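Local atomic coordinates of flavin-containing monooxygenase (Allium sativum, PDB entry 6WPU), a protein that probably uses its bound FAD to oxygenate the sulfur of S-allyl-L-cysteine, as a flavin-dependent S-monooxygenase of garlic. Residues G155-K160 with P330-V335. Numbering follows the deposited sequence.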
loop_
_atom_site.group_PDB
_atom_site.type_symbol
_atom_site.label_atom_id
_atom_site.label_comp_id
_atom_site.label_asym_id
_atom_site.label_seq_id
_atom_site.Cartn_x
_atom_site.Cartn_y
_atom_site.Cartn_z
ATOM N N GLY A 155 30.845 3.928 2.688
ATOM C CA GLY A 155 29.496 4.357 2.982
ATOM C C GLY A 155 28.661 4.696 1.770
ATOM O O GLY A 155 27.520 5.149 1.929
ATOM N N LYS A 156 29.193 4.522 0.567
ATOM C CA LYS A 156 28.403 4.732 -0.635
ATOM C C LYS A 156 27.676 3.441 -1.027
ATOM O O LYS A 156 27.957 2.351 -0.519
ATOM C CB LYS A 156 29.292 5.228 -1.771
ATOM C CG LYS A 156 30.164 6.430 -1.383
ATOM C CD LYS A 156 29.337 7.512 -0.697
ATOM C CE LYS A 156 30.144 8.792 -0.427
ATOM N NZ LYS A 156 29.273 9.843 0.199
ATOM N N TRP A 157 26.725 3.571 -1.944
ATOM C CA TRP A 157 25.904 2.451 -2.367
ATOM C C TRP A 157 26.056 2.250 -3.863
ATOM O O TRP A 157 26.198 3.219 -4.614
ATOM C CB TRP A 157 24.430 2.686 -2.016
ATOM C CG TRP A 157 24.161 2.644 -0.532
ATOM C CD1 TRP A 157 24.277 3.674 0.363
ATOM C CD2 TRP A 157 23.743 1.501 0.224
ATOM N NE1 TRP A 157 23.952 3.243 1.630
ATOM C CE2 TRP A 157 23.619 1.914 1.573
ATOM C CE3 TRP A 157 23.461 0.169 -0.107
ATOM C CZ2 TRP A 157 23.228 1.038 2.591
ATOM C CZ3 TRP A 157 23.071 -0.696 0.896
ATOM C CH2 TRP A 157 22.953 -0.254 2.233
ATOM N N THR A 158 26.029 0.993 -4.288
ATOM C CA THR A 158 25.971 0.640 -5.695
ATOM C C THR A 158 24.615 0.013 -5.968
ATOM O O THR A 158 24.224 -0.939 -5.288
ATOM C CB THR A 158 27.097 -0.316 -6.081
ATOM O OG1 THR A 158 28.358 0.333 -5.858
ATOM C CG2 THR A 158 26.984 -0.687 -7.546
ATOM N N VAL A 159 23.896 0.574 -6.933
ATOM C CA VAL A 159 22.644 0.020 -7.418
ATOM C C VAL A 159 22.910 -0.638 -8.763
ATOM O O VAL A 159 23.371 0.016 -9.704
ATOM C CB VAL A 159 21.566 1.104 -7.542
ATOM C CG1 VAL A 159 20.250 0.484 -8.056
ATOM C CG2 VAL A 159 21.363 1.789 -6.192
ATOM N N LYS A 160 22.621 -1.930 -8.854
ATOM C CA LYS A 160 22.761 -2.689 -10.083
ATOM C C LYS A 160 21.368 -3.002 -10.612
ATOM O O LYS A 160 20.491 -3.402 -9.844
ATOM C CB LYS A 160 23.563 -3.965 -9.830
ATOM C CG LYS A 160 23.649 -4.887 -11.015
ATOM C CD LYS A 160 24.469 -6.123 -10.670
ATOM C CE LYS A 160 24.306 -7.211 -11.733
ATOM N NZ LYS A 160 24.272 -8.576 -11.135
ATOM N N PRO A 330 21.847 8.254 7.314
ATOM C CA PRO A 330 20.679 8.398 6.437
ATOM C C PRO A 330 20.863 7.879 5.006
ATOM O O PRO A 330 20.008 8.145 4.162
ATOM C CB PRO A 330 20.480 9.904 6.401
ATOM C CG PRO A 330 21.932 10.439 6.408
ATOM C CD PRO A 330 22.699 9.468 7.297
ATOM N N SER A 331 21.959 7.167 4.730
ATOM C CA SER A 331 22.236 6.755 3.358
ATOM C C SER A 331 21.263 5.678 2.862
ATOM O O SER A 331 21.161 5.445 1.653
ATOM C CB SER A 331 23.699 6.289 3.246
ATOM O OG SER A 331 23.904 5.021 3.844
ATOM N N LEU A 332 20.536 5.014 3.752
ATOM C CA LEU A 332 19.491 4.103 3.306
ATOM C C LEU A 332 18.206 4.478 4.029
ATOM O O LEU A 332 18.220 4.706 5.243
ATOM C CB LEU A 332 19.875 2.641 3.559
ATOM C CG LEU A 332 18.818 1.613 3.131
ATOM C CD1 LEU A 332 18.670 1.569 1.605
ATOM C CD2 LEU A 332 19.154 0.240 3.683
ATOM N N SER A 333 17.109 4.577 3.279
ATOM C CA SER A 333 15.814 4.907 3.858
ATOM C C SER A 333 14.699 4.241 3.051
ATOM O O SER A 333 14.899 3.810 1.905
ATOM C CB SER A 333 15.608 6.419 3.908
ATOM O OG SER A 333 15.621 6.957 2.599
ATOM N N PHE A 334 13.516 4.168 3.667
ATOM C CA PHE A 334 12.342 3.534 3.068
ATOM C C PHE A 334 11.169 4.501 3.100
ATOM O O PHE A 334 10.874 5.074 4.155
ATOM C CB PHE A 334 11.952 2.244 3.814
ATOM C CG PHE A 334 12.979 1.150 3.733
ATOM C CD1 PHE A 334 14.120 1.198 4.521
ATOM C CD2 PHE A 334 12.795 0.071 2.881
ATOM C CE1 PHE A 334 15.077 0.189 4.453
ATOM C CE2 PHE A 334 13.743 -0.952 2.807
ATOM C CZ PHE A 334 14.886 -0.887 3.594
ATOM N N VAL A 335 10.484 4.665 1.963
ATOM C CA VAL A 335 9.275 5.486 1.898
ATOM C C VAL A 335 8.070 4.569 1.686
ATOM O O VAL A 335 8.086 3.698 0.809
ATOM C CB VAL A 335 9.362 6.557 0.795
ATOM C CG1 VAL A 335 8.027 7.299 0.657
ATOM C CG2 VAL A 335 10.443 7.572 1.127
#
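Trp157 and Ser331 meet through a hydrogen bond in which the indole NE1 donates to the serine OG, 2.8 Å away. The bond is nearly straight, with an N-H...O angle of 173°, and OG lies only 2° out of the ring plane, so the hydroxyl is met squarely at the indole edge. Ser331 OG also bonds the carbonyl O of Leu328, which leaves the hydroxyl tied to the loop ahead of strand 332-334 as well as to the indole. The tight packing continues along the six-membered ring: CZ2 of Trp157 lies 3.8 Å from CB of Leu332, and CH2 of Trp157 comes to 4.1 Å from CD2 of Leu332, the two side chains crossing at about a right angle. Leu332 turns CG opposite its own amide nitrogen (chi1 179°), and its second torsion then brings CD2 near CH2 of Trp157.

These few contacts join two sheets of the FAD-binding part of the fold. Strand 157-163 is the middle strand of a three-stranded antiparallel sheet, whereas 332-334 is an outermost strand of the parallel Rossmann-type sheet; Val149, Met151 and Val176 also touch the Trp157 side chain. Replacing Trp157 by a phenylalanine would remove the N-H and probably leave Ser331 OG without this donor, while the shorter ring is likely to lose contact with Leu332.

The Gly155 end is looser and partly exposed, its carbonyl O standing 4.1 Å from Ser331 OG. The CB of the next residue, Lys156, is directed away from 330-335; this exposed lysine makes no contact with that segment, and its NZ forms a salt bridge with Asp174.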